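Local coordinates for 2-oxoadipate dioxygenase/decarboxylase (Pseudomonas putida, PDB 6W1H), which catalyses the iron-dependent conversion of 2-oxoadipate and oxygen to D-2-hydroxyglutarate and carbon dioxide in a D-lysine breakdown pathway, at residues A18-M23 with P222-L227; G71-G76 with V128-L133; G97-S102 with E397-V402. One frame throughout, in Å; residues are numbered along the deposited sequence.

In the fold
All three contacts are buried, and all reach the same five-stranded sheet and the bound 2-oxoadipate. Contact 2 pairs two neighbouring strands in the middle of that sheet. Contacts 1 and 3 bring other elements to its outermost strands, helix 9-27 to strand 226-229 and the loop 397-402 to strand 94-100. Contacts 1 and 2 meet through backbone atoms of N225, H226 and A72. Contacts 2 and 3 meet where the F129 ring packs on Y99 and F399. The chemistry differs with place. Contact 1 is apolar on its helix side and binds metal beyond it, contact 2 is backbone ladder plus a carboxylate clamp, and contact 3 combines tyrosine and water hydrogen bonds with packing on a proline.

Contact 1 of 3, residues A18-M23 with P222-L227; sequences AAMSLM and PHINHL. With NI (nickel (II) ion), chain B; OOG (2-oxoadipic acid), chain C.
I224 points its CD1 branch at helix 9-27, where two methionine methyls meet it. M23 CE lies 3.7 Å from I224 CD1, and the two side chains cross at a slant. M23 gets there with CG anti to its backbone N (chi1 177°) and a bend only at the last torsion. M20 runs past I224 in the opposite direction, with CE 3.9 Å from I224 CG1. M20 is modelled in two positions, so this touch holds for one of them. L227 meets helix backbone rather than a side-chain end: its CD1 lies 3.6 Å from S21 CA. These touches are all apolar. S21 OG instead bonds to the hydroxyl of Y31.

Between I224 and L227, H226 sends its ring to the metal. Its NE2 binds nickel at 2.1 Å. The nickel occupies the iron site, which H70 and E294 complete as a two-histidine, one-carboxylate triad. The substrate chelates the metal through O3 and O5, and water 1 lies at 2.4 Å from the nickel.

A second shell sets the H226 ring. H226 ND1 donates to N225 OD1 at 2.8 Å, in the carbonyl plane on a lone pair and close to the ring plane. Further out, backbone bonds of N225 and H226 to A72 tie this segment to strand 69-75, and R291 bonds to I224 O.

The chemistry is two-sided. Methionine methyls pack on I224, and helix backbone atoms on L227. The bond from ND1 probably limits rotation of the H226 ring and helps keep NE2 turned to the metal.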
loop_
_atom_site.group_PDB
_atom_site.type_symbol
_atom_site.label_atom_id
_atom_site.label_comp_id
_atom_site.label_asym_id
_atom_site.label_seq_id
_atom_site.Cartn_x
_atom_site.Cartn_y
_atom_site.Cartn_z
ATOM N N ALA A 18 10.159 9.105 4.664
ATOM C CA ALA A 18 10.589 9.422 6.020
ATOM C C ALA A 18 9.992 10.747 6.483
ATOM O O ALA A 18 9.572 10.875 7.632
ATOM C CB ALA A 18 12.112 9.495 6.083
ATOM N N ALA A 19 9.939 11.741 5.601
ATOM C CA ALA A 19 9.374 13.035 5.964
ATOM C C ALA A 19 7.874 12.924 6.215
ATOM O O ALA A 19 7.336 13.565 7.131
ATOM C CB ALA A 19 9.677 14.074 4.874
ATOM N N MET A 20 7.178 12.132 5.405
ATOM C CA MET A 20 5.754 11.927 5.630
ATOM C C MET A 20 5.511 11.237 6.962
ATOM O O MET A 20 4.578 11.592 7.699
ATOM C CB MET A 20 5.156 11.095 4.501
ATOM C CG MET A 20 5.062 11.842 3.142
ATOM S SD MET A 20 3.537 12.807 2.947
ATOM C CE MET A 20 2.397 11.539 2.432
ATOM N N SER A 21 6.349 10.250 7.292
ATOM C CA SER A 21 6.194 9.543 8.561
ATOM C C SER A 21 6.415 10.475 9.753
ATOM O O SER A 21 5.654 10.453 10.719
ATOM C CB SER A 21 7.157 8.356 8.601
ATOM O OG SER A 21 6.994 7.609 9.802
ATOM N N LEU A 22 7.435 11.321 9.696
ATOM C CA LEU A 22 7.664 12.271 10.780
ATOM C C LEU A 22 6.491 13.230 10.933
ATOM O O LEU A 22 6.044 13.499 12.052
ATOM C CB LEU A 22 8.956 13.034 10.509
ATOM C CG LEU A 22 9.451 14.053 11.519
ATOM C CD1 LEU A 22 10.001 13.361 12.772
ATOM C CD2 LEU A 22 10.530 14.923 10.889
ATOM N N MET A 23 5.965 13.746 9.820
ATOM C CA MET A 23 4.816 14.645 9.884
ATOM C C MET A 23 3.596 13.944 10.465
ATOM O O MET A 23 2.889 14.506 11.305
ATOM C CB MET A 23 4.507 15.167 8.480
ATOM C CG MET A 23 3.284 16.058 8.404
ATOM S SD MET A 23 2.962 16.748 6.776
ATOM C CE MET A 23 2.359 15.312 5.942
ATOM N N PRO A 222 -5.556 16.734 0.010
ATOM C CA PRO A 222 -5.612 15.279 0.306
ATOM C C PRO A 222 -4.710 14.871 1.467
ATOM O O PRO A 222 -3.609 14.316 1.302
ATOM C CB PRO A 222 -5.140 14.647 -1.009
ATOM C CG PRO A 222 -4.184 15.639 -1.596
ATOM C CD PRO A 222 -4.775 17.021 -1.216
ATOM N N HIS A 223 -5.162 15.160 2.677
ATOM C CA HIS A 223 -4.395 14.785 3.851
ATOM C C HIS A 223 -4.191 13.272 3.899
ATOM O O HIS A 223 -4.914 12.483 3.284
ATOM C CB HIS A 223 -5.060 15.306 5.130
ATOM C CG HIS A 223 -6.529 15.024 5.229
ATOM N ND1 HIS A 223 -7.447 16.002 5.540
ATOM C CD2 HIS A 223 -7.235 13.877 5.090
ATOM C CE1 HIS A 223 -8.661 15.480 5.550
ATOM N NE2 HIS A 223 -8.559 14.186 5.304
ATOM N N ILE A 224 -3.187 12.865 4.659
ATOM C CA ILE A 224 -2.907 11.445 4.825
ATOM C C ILE A 224 -4.123 10.785 5.449
ATOM O O ILE A 224 -4.529 11.143 6.562
ATOM C CB ILE A 224 -1.663 11.249 5.714
ATOM C CG1 ILE A 224 -0.451 11.856 5.041
ATOM C CG2 ILE A 224 -1.464 9.752 6.025
ATOM C CD1 ILE A 224 0.779 11.932 5.953
ATOM N N ASN A 225 -4.718 9.812 4.741
ATOM C CA ASN A 225 -5.801 9.068 5.369
ATOM C C ASN A 225 -5.240 8.117 6.409
ATOM O O ASN A 225 -5.836 7.935 7.462
ATOM C CB ASN A 225 -6.597 8.292 4.322
ATOM C CG ASN A 225 -7.758 7.567 4.937
ATOM O OD1 ASN A 225 -7.649 6.394 5.272
ATOM N ND2 ASN A 225 -8.862 8.262 5.118
ATOM N N HIS A 226 -4.110 7.488 6.119
ATOM C CA HIS A 226 -3.327 6.758 7.088
ATOM C C HIS A 226 -1.965 6.448 6.472
ATOM O O HIS A 226 -1.784 6.511 5.253
ATOM C CB HIS A 226 -4.037 5.491 7.518
ATOM C CG HIS A 226 -4.318 4.538 6.404
ATOM N ND1 HIS A 226 -5.475 4.601 5.665
ATOM C CD2 HIS A 226 -3.591 3.524 5.876
ATOM C CE1 HIS A 226 -5.486 3.626 4.772
ATOM N NE2 HIS A 226 -4.343 2.968 4.863
ATOM N N LEU A 227 -1.006 6.170 7.335
ATOM C CA LEU A 227 0.272 5.583 6.966
ATOM C C LEU A 227 0.375 4.259 7.695
ATOM O O LEU A 227 0.109 4.193 8.889
ATOM C CB LEU A 227 1.449 6.441 7.355
ATOM C CG LEU A 227 1.802 7.700 6.649
ATOM C CD1 LEU A 227 3.134 8.207 7.224
ATOM C CD2 LEU A 227 1.898 7.492 5.173
HETATM NI NI NI B . -4.171 1.137 3.931
HETATM C C2 OOG C . -8.262 2.865 1.833
HETATM C C3 OOG C . -7.253 2.843 0.696
HETATM C C4 OOG C . -6.695 1.441 0.497
HETATM C C6 OOG C . -5.276 -0.322 1.836
HETATM O O4 OOG C . -5.729 -1.244 1.074
HETATM O O3 OOG C . -4.530 -0.563 2.836
HETATM C C5 OOG C . -5.623 1.124 1.556
HETATM C C1 OOG C . -9.033 4.199 1.878
HETATM O O1 OOG C . -9.969 4.319 2.606
HETATM O O2 OOG C . -8.671 5.289 1.083
HETATM O O5 OOG C . -5.028 1.956 2.161
HETATM O O HOH W 1 -6.538 0.874 4.460
#

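Contact 2 of 3, residues G71-G76 with V128-L133; sequences GAIRVG and VFTSLL. With OOG (2-oxoadipic acid), chain C.
The F129 ring and the R74 guanidinium, on adjacent strands, meet the substrate at its chain and its far carboxylate. Over one face of F129 lies 2-oxoadipate C4, 3.5 Å above the ring plane and offset toward the rim; water 2 sits at the ring edge. The guanidinium meets that carboxylate edge-on. R74 NH2 donates to O1 at 2.8 Å, and R74 NE to O2 at 3.2 Å. R74 NH1 has a salt bridge to D215. A leucine in place of R74 would probably leave that carboxylate and D215 without their charged mate. This fits the inferred role of R74 in substrate specificity. Water 2 donates to I73 O and substrate O2, and accepts from S131 OG, which also bonds to S110 OG.

Five backbone bonds join the parallel strands, from F129 N to G71 O through L133 N to V75 O. On the other face, I73 CG1 lies 3.7 Å from V128 CG1. Chi1 of 61° sets CG1 there, between the backbone N and carbonyl carbon.

Helix 78-90 covers this face of I73, V75 and V128. Strands 108-114 and 226-229 flank the pair, in an order that fits the beta-alpha-beta-beta-beta unit of the glyoxalase clan.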
loop_
_atom_site.group_PDB
_atom_site.type_symbol
_atom_site.label_atom_id
_atom_site.label_comp_id
_atom_site.label_asym_id
_atom_site.label_seq_id
_atom_site.Cartn_x
_atom_site.Cartn_y
_atom_site.Cartn_z
ATOM N N GLY A 71 1.025 4.731 2.235
ATOM C CA GLY A 71 0.085 5.774 2.555
ATOM C C GLY A 71 -1.171 5.599 1.735
ATOM O O GLY A 71 -1.160 4.891 0.720
ATOM N N ALA A 72 -2.244 6.284 2.133
ATOM C CA ALA A 72 -3.476 6.306 1.366
ATOM C C ALA A 72 -3.989 7.727 1.327
ATOM O O ALA A 72 -4.020 8.399 2.362
ATOM C CB ALA A 72 -4.536 5.410 2.003
ATOM N N ILE A 73 -4.397 8.173 0.140
ATOM C CA ILE A 73 -4.909 9.517 -0.059
ATOM C C ILE A 73 -6.090 9.445 -1.007
ATOM O O ILE A 73 -6.263 8.477 -1.752
ATOM C CB ILE A 73 -3.855 10.495 -0.620
ATOM C CG1 ILE A 73 -3.360 10.025 -1.985
ATOM C CG2 ILE A 73 -2.711 10.634 0.351
ATOM C CD1 ILE A 73 -2.429 11.004 -2.668
ATOM N N ARG A 74 -6.896 10.507 -0.979
ATOM C CA ARG A 74 -8.048 10.659 -1.858
ATOM C C ARG A 74 -8.008 12.037 -2.501
ATOM O O ARG A 74 -7.756 13.028 -1.817
ATOM C CB ARG A 74 -9.349 10.506 -1.090
ATOM C CG ARG A 74 -9.519 9.165 -0.427
ATOM C CD ARG A 74 -9.780 9.323 1.029
ATOM N NE ARG A 74 -10.100 8.050 1.678
ATOM C CZ ARG A 74 -10.911 7.933 2.716
ATOM N NH1 ARG A 74 -11.468 9.007 3.248
ATOM N NH2 ARG A 74 -11.149 6.745 3.227
ATOM N N VAL A 75 -8.215 12.091 -3.815
ATOM C CA VAL A 75 -8.264 13.350 -4.551
ATOM C C VAL A 75 -9.653 13.494 -5.177
ATOM O O VAL A 75 -10.414 12.532 -5.288
ATOM C CB VAL A 75 -7.150 13.471 -5.610
ATOM C CG1 VAL A 75 -5.777 13.526 -4.945
ATOM C CG2 VAL A 75 -7.229 12.330 -6.616
ATOM N N GLY A 76 -9.966 14.717 -5.605
ATOM C CA GLY A 76 -11.314 15.056 -6.013
ATOM C C GLY A 76 -11.550 15.338 -7.478
ATOM O O GLY A 76 -12.701 15.372 -7.906
ATOM N N VAL A 128 1.774 4.699 -2.388
ATOM C CA VAL A 128 0.630 5.519 -2.001
ATOM C C VAL A 128 -0.592 5.072 -2.793
ATOM O O VAL A 128 -0.665 5.282 -4.006
ATOM C CB VAL A 128 0.886 7.028 -2.134
ATOM C CG1 VAL A 128 -0.387 7.806 -1.767
ATOM C CG2 VAL A 128 2.049 7.472 -1.242
ATOM N N PHE A 129 -1.557 4.469 -2.101
ATOM C CA PHE A 129 -2.824 4.109 -2.718
ATOM C C PHE A 129 -3.620 5.384 -2.879
ATOM O O PHE A 129 -3.832 6.105 -1.901
ATOM C CB PHE A 129 -3.563 3.130 -1.827
ATOM C CG PHE A 129 -4.776 2.505 -2.459
ATOM C CD1 PHE A 129 -6.002 3.158 -2.432
ATOM C CD2 PHE A 129 -4.699 1.259 -3.054
ATOM C CE1 PHE A 129 -7.144 2.566 -2.979
ATOM C CE2 PHE A 129 -5.822 0.663 -3.609
ATOM C CZ PHE A 129 -7.056 1.317 -3.561
ATOM N N THR A 130 -4.004 5.696 -4.113
ATOM C CA THR A 130 -4.585 6.989 -4.456
ATOM C C THR A 130 -5.950 6.795 -5.106
ATOM O O THR A 130 -6.063 6.181 -6.177
ATOM C CB THR A 130 -3.648 7.745 -5.396
ATOM O OG1 THR A 130 -2.366 7.882 -4.785
ATOM C CG2 THR A 130 -4.228 9.101 -5.703
ATOM N N SER A 131 -6.980 7.318 -4.454
ATOM C CA SER A 131 -8.351 7.198 -4.926
ATOM C C SER A 131 -8.833 8.515 -5.514
ATOM O O SER A 131 -8.544 9.593 -4.978
ATOM C CB SER A 131 -9.270 6.811 -3.770
ATOM O OG SER A 131 -8.973 5.514 -3.317
ATOM N N LEU A 132 -9.590 8.420 -6.605
ATOM C CA LEU A 132 -10.250 9.569 -7.219
ATOM C C LEU A 132 -11.747 9.455 -6.976
ATOM O O LEU A 132 -12.359 8.452 -7.366
ATOM C CB LEU A 132 -9.963 9.632 -8.718
ATOM C CG LEU A 132 -10.823 10.572 -9.566
ATOM C CD1 LEU A 132 -10.643 12.031 -9.121
ATOM C CD2 LEU A 132 -10.518 10.417 -11.053
ATOM N N LEU A 133 -12.321 10.477 -6.342
ATOM C CA LEU A 133 -13.755 10.537 -6.101
ATOM C C LEU A 133 -14.485 10.717 -7.422
ATOM O O LEU A 133 -14.053 11.486 -8.285
ATOM C CB LEU A 133 -14.069 11.714 -5.173
ATOM C CG LEU A 133 -15.518 11.980 -4.775
ATOM C CD1 LEU A 133 -16.119 10.792 -4.045
ATOM C CD2 LEU A 133 -15.613 13.246 -3.925
HETATM C C2 OOG C . -8.262 2.865 1.833
HETATM C C3 OOG C . -7.253 2.843 0.696
HETATM C C4 OOG C . -6.695 1.441 0.497
HETATM C C6 OOG C . -5.276 -0.322 1.836
HETATM O O4 OOG C . -5.729 -1.244 1.074
HETATM O O3 OOG C . -4.530 -0.563 2.836
HETATM C C5 OOG C . -5.623 1.124 1.556
HETATM C C1 OOG C . -9.033 4.199 1.878
HETATM O O1 OOG C . -9.969 4.319 2.606
HETATM O O2 OOG C . -8.671 5.289 1.083
HETATM O O5 OOG C . -5.028 1.956 2.161
HETATM O O HOH W 2 -7.433 5.948 -1.237
#

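Contact 3 of 3, residues G97-S102 with E397-V402; sequences GYYDLS and EDFLPV. With OOG (2-oxoadipic acid), chain C.
The substrate-binding loop 397-402 packs against edge strand 94-100 of the sheet, mainly through the Y99 side chain. Y99 CG lies anti to the carbonyl carbon (chi1 -55°), and the ring runs out to the loop. There F399 N donates to Y99 OH at 3.3 Å, a long bond with a bent angle of 136°. The same hydroxyl donates to water 3 at 2.6 Å. Water 3 in turn donates to D398 OD1, which also has a salt bridge to R114. F399 O lies at the edge of the Y99 ring, in its plane, 3.5 Å from Y99 CE2.

P401 follows a cis peptide bond. Its CG lies 3.9 Å from Y99 CD2 and 4.0 Å from L101 CD2, so Y99 and L101 pack on one proline corner. Both side chains run alongside P401, pointing the other way.

Beyond the proline, V402 N donates to substrate O4 at 3.0 Å, nearly straight at 171°. F399 CD2 lies 3.5 Å from the same O4, and R298 makes a cation-pi contact with the F399 ring.

Y99 OH therefore serves as acceptor for the loop backbone and donor to a water. With the apolar grip on P401, this ties to the sheet the loop whose V402 amide binds the substrate carboxylate.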
loop_
_atom_site.group_PDB
_atom_site.type_symbol
_atom_site.label_atom_id
_atom_site.label_comp_id
_atom_site.label_asym_id
_atom_site.label_seq_id
_atom_site.Cartn_x
_atom_site.Cartn_y
_atom_site.Cartn_z
ATOM N N GLY A 97 -1.780 -0.979 -11.178
ATOM C CA GLY A 97 -3.063 -1.559 -10.845
ATOM C C GLY A 97 -4.213 -0.575 -10.998
ATOM O O GLY A 97 -4.046 0.646 -11.028
ATOM N N TYR A 98 -5.401 -1.133 -11.125
ATOM C CA TYR A 98 -6.629 -0.358 -11.189
ATOM C C TYR A 98 -7.639 -1.013 -10.265
ATOM O O TYR A 98 -7.931 -2.205 -10.410
ATOM C CB TYR A 98 -7.183 -0.289 -12.604
ATOM C CG TYR A 98 -8.546 0.338 -12.641
ATOM C CD1 TYR A 98 -8.711 1.684 -12.332
ATOM C CD2 TYR A 98 -9.675 -0.409 -12.954
ATOM C CE1 TYR A 98 -9.954 2.274 -12.353
ATOM C CE2 TYR A 98 -10.921 0.178 -12.983
ATOM C CZ TYR A 98 -11.061 1.514 -12.674
ATOM O OH TYR A 98 -12.301 2.116 -12.681
ATOM N N TYR A 99 -8.144 -0.248 -9.304
ATOM C CA TYR A 99 -9.123 -0.725 -8.335
ATOM C C TYR A 99 -10.423 0.037 -8.569
ATOM O O TYR A 99 -10.493 1.248 -8.330
ATOM C CB TYR A 99 -8.622 -0.508 -6.910
ATOM C CG TYR A 99 -7.254 -1.124 -6.611
ATOM C CD1 TYR A 99 -6.086 -0.507 -7.038
ATOM C CD2 TYR A 99 -7.143 -2.308 -5.885
ATOM C CE1 TYR A 99 -4.839 -1.061 -6.757
ATOM C CE2 TYR A 99 -5.909 -2.867 -5.597
ATOM C CZ TYR A 99 -4.762 -2.242 -6.028
ATOM O OH TYR A 99 -3.528 -2.791 -5.756
ATOM N N ASP A 100 -11.460 -0.664 -9.020
ATOM C CA ASP A 100 -12.789 -0.076 -9.217
ATOM C C ASP A 100 -13.621 -0.427 -7.990
ATOM O O ASP A 100 -14.138 -1.540 -7.873
ATOM C CB ASP A 100 -13.419 -0.615 -10.495
ATOM C CG ASP A 100 -14.764 0.014 -10.795
ATOM O OD1 ASP A 100 -15.268 0.777 -9.945
ATOM O OD2 ASP A 100 -15.314 -0.250 -11.889
ATOM N N LEU A 101 -13.736 0.517 -7.067
ATOM C CA LEU A 101 -14.377 0.250 -5.787
ATOM C C LEU A 101 -15.874 0.524 -5.787
ATOM O O LEU A 101 -16.507 0.414 -4.730
ATOM C CB LEU A 101 -13.702 1.052 -4.677
ATOM C CG LEU A 101 -12.171 0.947 -4.607
ATOM C CD1 LEU A 101 -11.662 1.495 -3.280
ATOM C CD2 LEU A 101 -11.705 -0.484 -4.805
ATOM N N SER A 102 -16.367 0.905 -6.952
ATOM C CA SER A 102 -17.911 1.060 -6.993
ATOM C C SER A 102 -18.701 -0.220 -6.604
ATOM O O SER A 102 -19.855 -0.233 -6.004
ATOM C CB SER A 102 -18.320 1.508 -8.397
ATOM O OG SER A 102 -18.110 0.480 -9.352
ATOM N N GLU A 397 3.449 -6.174 -3.204
ATOM C CA GLU A 397 3.619 -4.728 -3.142
ATOM C C GLU A 397 2.309 -3.970 -3.324
ATOM O O GLU A 397 2.311 -2.738 -3.279
ATOM C CB GLU A 397 4.596 -4.266 -4.241
ATOM C CG GLU A 397 5.916 -4.957 -4.219
ATOM C CD GLU A 397 6.815 -4.494 -3.097
ATOM O OE1 GLU A 397 6.419 -3.549 -2.363
ATOM O OE2 GLU A 397 7.903 -5.081 -2.934
ATOM N N ASP A 398 1.189 -4.662 -3.517
ATOM C CA ASP A 398 -0.066 -4.025 -3.856
ATOM C C ASP A 398 -1.050 -4.116 -2.691
ATOM O O ASP A 398 -0.626 -4.150 -1.529
ATOM C CB ASP A 398 -0.583 -4.620 -5.157
ATOM C CG ASP A 398 0.416 -4.496 -6.266
ATOM O OD1 ASP A 398 0.699 -3.346 -6.628
ATOM O OD2 ASP A 398 0.926 -5.561 -6.731
ATOM N N PHE A 399 -2.344 -4.114 -2.994
ATOM C CA PHE A 399 -3.380 -3.941 -1.983
ATOM C C PHE A 399 -4.547 -4.890 -2.225
ATOM O O PHE A 399 -4.840 -5.268 -3.352
ATOM C CB PHE A 399 -3.863 -2.473 -1.987
ATOM C CG PHE A 399 -2.785 -1.498 -1.675
ATOM C CD1 PHE A 399 -1.948 -1.026 -2.673
ATOM C CD2 PHE A 399 -2.586 -1.077 -0.373
ATOM C CE1 PHE A 399 -0.921 -0.125 -2.357
ATOM C CE2 PHE A 399 -1.583 -0.195 -0.060
ATOM C CZ PHE A 399 -0.750 0.286 -1.047
ATOM N N LEU A 400 -5.175 -5.317 -1.148
ATOM C CA LEU A 400 -6.295 -6.248 -1.262
ATOM C C LEU A 400 -7.437 -5.706 -2.110
ATOM O O LEU A 400 -7.956 -6.469 -2.936
ATOM C CB LEU A 400 -6.771 -6.684 0.127
ATOM C CG LEU A 400 -5.763 -7.441 0.987
ATOM C CD1 LEU A 400 -6.398 -7.708 2.360
ATOM C CD2 LEU A 400 -5.322 -8.695 0.330
ATOM N N PRO A 401 -7.941 -4.460 -1.921
ATOM C CA PRO A 401 -7.617 -3.464 -0.889
ATOM C C PRO A 401 -8.576 -3.498 0.311
ATOM O O PRO A 401 -9.601 -4.192 0.282
ATOM C CB PRO A 401 -7.839 -2.144 -1.635
ATOM C CG PRO A 401 -9.043 -2.453 -2.522
ATOM C CD PRO A 401 -8.964 -3.937 -2.859
ATOM N N VAL A 402 -8.288 -2.746 1.362
ATOM C CA VAL A 402 -9.035 -2.694 2.634
ATOM C C VAL A 402 -9.055 -1.229 3.068
ATOM O O VAL A 402 -8.264 -0.501 2.714
ATOM C CB VAL A 402 -8.388 -3.613 3.692
ATOM C CG1 VAL A 402 -6.983 -3.191 4.088
ATOM C CG2 VAL A 402 -9.257 -3.771 4.936
HETATM C C2 OOG C . -8.262 2.865 1.833
HETATM C C3 OOG C . -7.253 2.843 0.696
HETATM C C4 OOG C . -6.695 1.441 0.497
HETATM C C6 OOG C . -5.276 -0.322 1.836
HETATM O O4 OOG C . -5.729 -1.244 1.074
HETATM O O3 OOG C . -4.530 -0.563 2.836
HETATM C C5 OOG C . -5.623 1.124 1.556
HETATM C C1 OOG C . -9.033 4.199 1.878
HETATM O O1 OOG C . -9.969 4.319 2.606
HETATM O O2 OOG C . -8.671 5.289 1.083
HETATM O O5 OOG C . -5.028 1.956 2.161
HETATM O O HOH W 3 -1.457 -1.714 -6.919
#